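Extracellular ligand-binding receptor (Verminephrobacter eiseniae, PDB 4M88) probably binds an amino acid outside the cell membrane and delivers it to an ABC transporter. Local coordinates at residues G15-D20 with G206-I211; G299-H304 with S320-I325. One frame throughout, in Å; residues are numbered along the deposited sequence.

Contact 1: G15-D20 with G206-I211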
loop_
_atom_site.group_PDB
_atom_site.type_symbol
_atom_site.label_atom_id
_atom_site.label_comp_id
_atom_site.label_asym_id
_atom_site.label_seq_id
_atom_site.Cartn_x
_atom_site.Cartn_y
_atom_site.Cartn_z
ATOM N N GLY A 15 -5.953 -15.676 -6.577
ATOM C CA GLY A 15 -5.943 -14.789 -7.722
ATOM C C GLY A 15 -4.610 -14.089 -7.874
ATOM O O GLY A 15 -3.635 -14.467 -7.232
ATOM N N PRO A 16 -4.566 -13.047 -8.714
ATOM C CA PRO A 16 -3.293 -12.452 -9.138
ATOM C C PRO A 16 -2.571 -11.694 -8.036
ATOM O O PRO A 16 -1.398 -11.366 -8.212
ATOM C CB PRO A 16 -3.703 -11.507 -10.274
ATOM C CG PRO A 16 -5.130 -11.208 -10.036
ATOM C CD PRO A 16 -5.719 -12.439 -9.399
ATOM N N LEU A 17 -3.247 -11.403 -6.928
ATOM C CA LEU A 17 -2.583 -10.739 -5.810
ATOM C C LEU A 17 -2.300 -11.676 -4.639
ATOM O O LEU A 17 -2.017 -11.215 -3.537
ATOM C CB LEU A 17 -3.401 -9.548 -5.307
ATOM C CG LEU A 17 -3.015 -8.184 -5.861
ATOM C CD1 LEU A 17 -3.178 -8.196 -7.343
ATOM C CD2 LEU A 17 -3.893 -7.104 -5.253
ATOM N N ALA A 18 -2.368 -12.983 -4.874
ATOM C CA ALA A 18 -2.226 -13.965 -3.797
ATOM C C ALA A 18 -0.963 -13.752 -2.950
ATOM O O ALA A 18 -1.017 -13.813 -1.720
ATOM C CB ALA A 18 -2.241 -15.374 -4.365
ATOM N N ALA A 19 0.171 -13.519 -3.608
ATOM C CA ALA A 19 1.437 -13.366 -2.882
ATOM C C ALA A 19 1.454 -12.109 -2.020
ATOM O O ALA A 19 2.019 -12.092 -0.924
ATOM C CB ALA A 19 2.607 -13.366 -3.840
ATOM N N ASP A 20 0.856 -11.043 -2.522
ATOM C CA ASP A 20 0.894 -9.788 -1.778
ATOM C C ASP A 20 -0.074 -9.816 -0.611
ATOM O O ASP A 20 0.212 -9.251 0.450
ATOM C CB ASP A 20 0.628 -8.609 -2.701
ATOM C CG ASP A 20 1.753 -8.395 -3.711
ATOM O OD1 ASP A 20 2.904 -8.808 -3.443
ATOM O OD2 ASP A 20 1.481 -7.808 -4.771
ATOM N N GLY A 206 -0.628 0.958 -11.415
ATOM C CA GLY A 206 -1.567 -0.143 -11.502
ATOM C C GLY A 206 -1.388 -1.100 -10.347
ATOM O O GLY A 206 -0.549 -0.868 -9.471
ATOM N N PRO A 207 -2.181 -2.182 -10.333
ATOM C CA PRO A 207 -2.037 -3.211 -9.302
ATOM C C PRO A 207 -0.667 -3.845 -9.432
ATOM O O PRO A 207 -0.081 -3.806 -10.520
ATOM C CB PRO A 207 -3.124 -4.229 -9.663
ATOM C CG PRO A 207 -4.111 -3.467 -10.489
ATOM C CD PRO A 207 -3.302 -2.459 -11.247
ATOM N N PRO A 208 -0.157 -4.428 -8.340
ATOM C CA PRO A 208 1.176 -5.032 -8.321
ATOM C C PRO A 208 1.570 -5.908 -9.525
ATOM O O PRO A 208 2.673 -5.710 -10.036
ATOM C CB PRO A 208 1.167 -5.840 -7.024
ATOM C CG PRO A 208 0.285 -5.063 -6.131
ATOM C CD PRO A 208 -0.803 -4.496 -7.018
ATOM N N PRO A 209 0.713 -6.854 -9.972
ATOM C CA PRO A 209 1.205 -7.656 -11.105
ATOM C C PRO A 209 1.346 -6.835 -12.398
ATOM O O PRO A 209 2.185 -7.166 -13.238
ATOM C CB PRO A 209 0.138 -8.746 -11.264
ATOM C CG PRO A 209 -1.112 -8.157 -10.671
ATOM C CD PRO A 209 -0.650 -7.246 -9.559
ATOM N N PHE A 210 0.542 -5.784 -12.540
ATOM C CA PHE A 210 0.640 -4.893 -13.691
ATOM C C PHE A 210 1.936 -4.088 -13.650
ATOM O O PHE A 210 2.542 -3.821 -14.680
ATOM C CB PHE A 210 -0.564 -3.945 -13.737
ATOM C CG PHE A 210 -0.541 -2.992 -14.902
ATOM C CD1 PHE A 210 -1.142 -3.338 -16.108
ATOM C CD2 PHE A 210 0.054 -1.738 -14.784
ATOM C CE1 PHE A 210 -1.128 -2.457 -17.184
ATOM C CE2 PHE A 210 0.078 -0.850 -15.860
ATOM C CZ PHE A 210 -0.516 -1.206 -17.059
ATOM N N ILE A 211 2.360 -3.685 -12.462
ATOM C CA ILE A 211 3.610 -2.940 -12.351
ATOM C C ILE A 211 4.783 -3.812 -12.799
ATOM O O ILE A 211 5.617 -3.386 -13.603
ATOM C CB ILE A 211 3.832 -2.456 -10.920
ATOM C CG1 ILE A 211 2.752 -1.436 -10.552
ATOM C CG2 ILE A 211 5.207 -1.829 -10.780
ATOM C CD1 ILE A 211 2.646 -1.199 -9.060
#
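OD1 of D20 is hydrogen-bonded to NE2 of Q237, and the other oxygen, OD2, only lies against the ring of P208, 3.0 Å from CB and 3.3 Å from CG. CG of D20 stands beside its own backbone N, anti to the carbonyl carbon (chi1 -67°), at the third position of helix 18-37, where an acidic group would probably be stabilised by the positive end of the helix. One step before the helix, at its N-cap, L17 sends CD1 to P209, 3.5 Å from CD, tighter than ordinary van der Waals contact, and the two side chains cross at about a right angle. Chi1 of L17 is -96°, away from a staggered value, and F55 packs against this leucine too. P16 adds a looser touch, its CB 4.3 Å from CG of P209. This is the type I periplasmic binding protein fold, in which two alpha/beta lobes face each other across a cleft. Helix 18-37 follows strand 4-11 of one lobe and helix 208-220 follows strand 201-205 of the other, so the contact joins the two lobes by the beginnings of their helices. The first-turn nitrogens of a helix have no acceptor within the helix, so the missing N-H of P208 and P209 costs nothing there; P207, at the N-cap, takes the bond from the N of I211 on its O at 3.1 Å. At the backbone angles of G206 a CB would be jammed against the carbonyl O of the residue before. In the other segment a type I turn from G15 to A18, closed by A18 N to G15 O at 3.1 Å, leads into helix 18-37.

Contact 2: G299-H304 with S320-I325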
loop_
_atom_site.group_PDB
_atom_site.type_symbol
_atom_site.label_atom_id
_atom_site.label_comp_id
_atom_site.label_asym_id
_atom_site.label_seq_id
_atom_site.Cartn_x
_atom_site.Cartn_y
_atom_site.Cartn_z
ATOM N N GLY A 299 -3.370 -2.026 17.756
ATOM C CA GLY A 299 -2.823 -2.377 19.057
ATOM C C GLY A 299 -2.459 -1.160 19.880
ATOM O O GLY A 299 -2.799 -1.068 21.065
ATOM N N GLU A 300 -1.758 -0.210 19.271
ATOM C CA GLU A 300 -1.353 0.980 20.016
ATOM C C GLU A 300 -2.552 1.832 20.429
ATOM O O GLU A 300 -2.561 2.410 21.515
ATOM C CB GLU A 300 -0.320 1.813 19.246
ATOM C CG GLU A 300 0.987 1.072 18.915
ATOM C CD GLU A 300 1.818 0.684 20.138
ATOM O OE1 GLU A 300 1.560 1.198 21.251
ATOM O OE2 GLU A 300 2.753 -0.139 19.977
ATOM N N ALA A 301 -3.573 1.909 19.580
ATOM C CA ALA A 301 -4.776 2.640 19.964
ATOM C C ALA A 301 -5.464 1.955 21.142
ATOM O O ALA A 301 -5.901 2.615 22.078
ATOM C CB ALA A 301 -5.742 2.751 18.783
ATOM N N LEU A 302 -5.593 0.632 21.085
ATOM C CA LEU A 302 -6.295 -0.070 22.161
ATOM C C LEU A 302 -5.561 0.007 23.505
ATOM O O LEU A 302 -6.194 -0.061 24.558
ATOM C CB LEU A 302 -6.585 -1.525 21.780
ATOM C CG LEU A 302 -7.567 -1.757 20.626
ATOM C CD1 LEU A 302 -7.708 -3.248 20.366
ATOM C CD2 LEU A 302 -8.946 -1.122 20.883
ATOM N N LYS A 303 -4.237 0.166 23.466
ATOM C CA LYS A 303 -3.414 0.226 24.686
ATOM C C LYS A 303 -3.238 1.655 25.177
ATOM O O LYS A 303 -2.684 1.896 26.248
ATOM C CB LYS A 303 -2.031 -0.378 24.424
ATOM C CG LYS A 303 -2.060 -1.879 24.233
ATOM C CD LYS A 303 -0.801 -2.384 23.550
ATOM C CE LYS A 303 0.318 -2.591 24.541
ATOM N NZ LYS A 303 1.280 -3.603 24.012
ATOM N N HIS A 304 -3.693 2.607 24.376
ATOM C CA HIS A 304 -3.460 4.017 24.673
ATOM C C HIS A 304 -4.169 4.413 25.967
ATOM O O HIS A 304 -5.288 3.976 26.214
ATOM C CB HIS A 304 -3.947 4.873 23.504
ATOM C CG HIS A 304 -3.477 6.290 23.559
ATOM N ND1 HIS A 304 -4.051 7.231 24.384
ATOM C CD2 HIS A 304 -2.482 6.923 22.892
ATOM C CE1 HIS A 304 -3.430 8.389 24.224
ATOM N NE2 HIS A 304 -2.475 8.228 23.326
ATOM N N SER A 320 -9.156 8.770 16.594
ATOM C CA SER A 320 -9.425 10.144 16.203
ATOM C C SER A 320 -9.055 11.188 17.246
ATOM O O SER A 320 -9.024 12.371 16.932
ATOM C CB SER A 320 -10.901 10.315 15.825
ATOM O OG SER A 320 -11.219 9.540 14.687
ATOM N N THR A 321 -8.785 10.767 18.482
ATOM C CA THR A 321 -8.551 11.731 19.552
ATOM C C THR A 321 -7.226 11.567 20.296
ATOM O O THR A 321 -6.912 12.377 21.165
ATOM C CB THR A 321 -9.715 11.742 20.591
ATOM O OG1 THR A 321 -9.802 10.470 21.249
ATOM C CG2 THR A 321 -11.037 12.040 19.913
HETATM N N MSE A 322 -6.452 10.538 19.961
HETATM C CA MSE A 322 -5.191 10.291 20.672
HETATM C C MSE A 322 -4.072 11.229 20.231
HETATM O O MSE A 322 -3.017 11.281 20.861
HETATM C CB MSE A 322 -4.739 8.836 20.506
HETATM C CG MSE A 322 -4.390 8.442 19.084
HETATM SE SE MSE A 322 -4.117 6.493 18.869
HETATM C CE MSE A 322 -3.737 6.534 16.954
ATOM N N GLY A 323 -4.296 11.956 19.142
ATOM C CA GLY A 323 -3.281 12.859 18.627
ATOM C C GLY A 323 -2.164 12.088 17.952
ATOM O O GLY A 323 -2.344 10.935 17.541
ATOM N N GLU A 324 -1.000 12.718 17.840
ATOM C CA GLU A 324 0.136 12.077 17.185
ATOM C C GLU A 324 0.725 10.964 18.037
ATOM O O GLU A 324 1.051 11.170 19.207
ATOM C CB GLU A 324 1.242 13.094 16.894
ATOM C CG GLU A 324 1.102 13.827 15.578
ATOM C CD GLU A 324 2.425 14.340 15.047
ATOM O OE1 GLU A 324 3.464 13.693 15.308
ATOM O OE2 GLU A 324 2.417 15.388 14.367
ATOM N N ILE A 325 0.885 9.790 17.445
ATOM C CA ILE A 325 1.598 8.729 18.123
ATOM C C ILE A 325 2.878 8.420 17.362
ATOM O O ILE A 325 2.970 8.620 16.144
ATOM C CB ILE A 325 0.742 7.468 18.282
ATOM C CG1 ILE A 325 0.339 6.922 16.918
ATOM C CG2 ILE A 325 -0.491 7.757 19.156
ATOM C CD1 ILE A 325 -0.224 5.521 16.988
#
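H304 turns CG anti to its backbone N (chi1 -167°), which swings the imidazole toward M322, a selenomethionine, so that a face of the ring meets its CB. The resulting CH-pi contact has CB 3.8 Å from the ring centroid, only 17° off the normal, offset toward the rim. Chi1 of M322 (65°) sets CG between N and the carbonyl carbon, the crowded position, and starts the chain toward A301; extended beyond CG, it carries SE to 4.1 Å from CB of A301, where a small residue suits a helix face that also packs on L315, T318 and L319 of helix 312-321. The contact thus fastens the end of helix 286-303 to the chain leaving helix 312-321, which G323 redirects with positive phi into the two-stranded hairpin begun by I325. That isoleucine packs CG2 against CD2 of H304 (4.3 Å) and CD1 against CB of E300 (4.3 Å), whose carboxylate leads off to a salt bridge with R296. ND1 of H304 accepts the backbone N-H of K306. An alanine in place of H304 would probably leave CB of M322 and CG2 of I325 facing a gap and the K306 N-H without its acceptor.

Contact 1 and contact 2 lie on opposite sides of the chain's centre, with their centres about 32 Å apart and nearest atoms about 19 Å apart, so neither touches the other. Contact 1, its centre about 12 Å from that of the chain, bridges the lobes; a glycerol about 4 Å from the side chain of P209, probably from the crystallisation liquor, lies beside it. In relatives the ligand is held between the lobes, so contact 1 is consistent with a place beside that cleft. Contact 2, its centre about 21 Å from that of the chain, instead packs two helix ends and a hairpin together at the periphery.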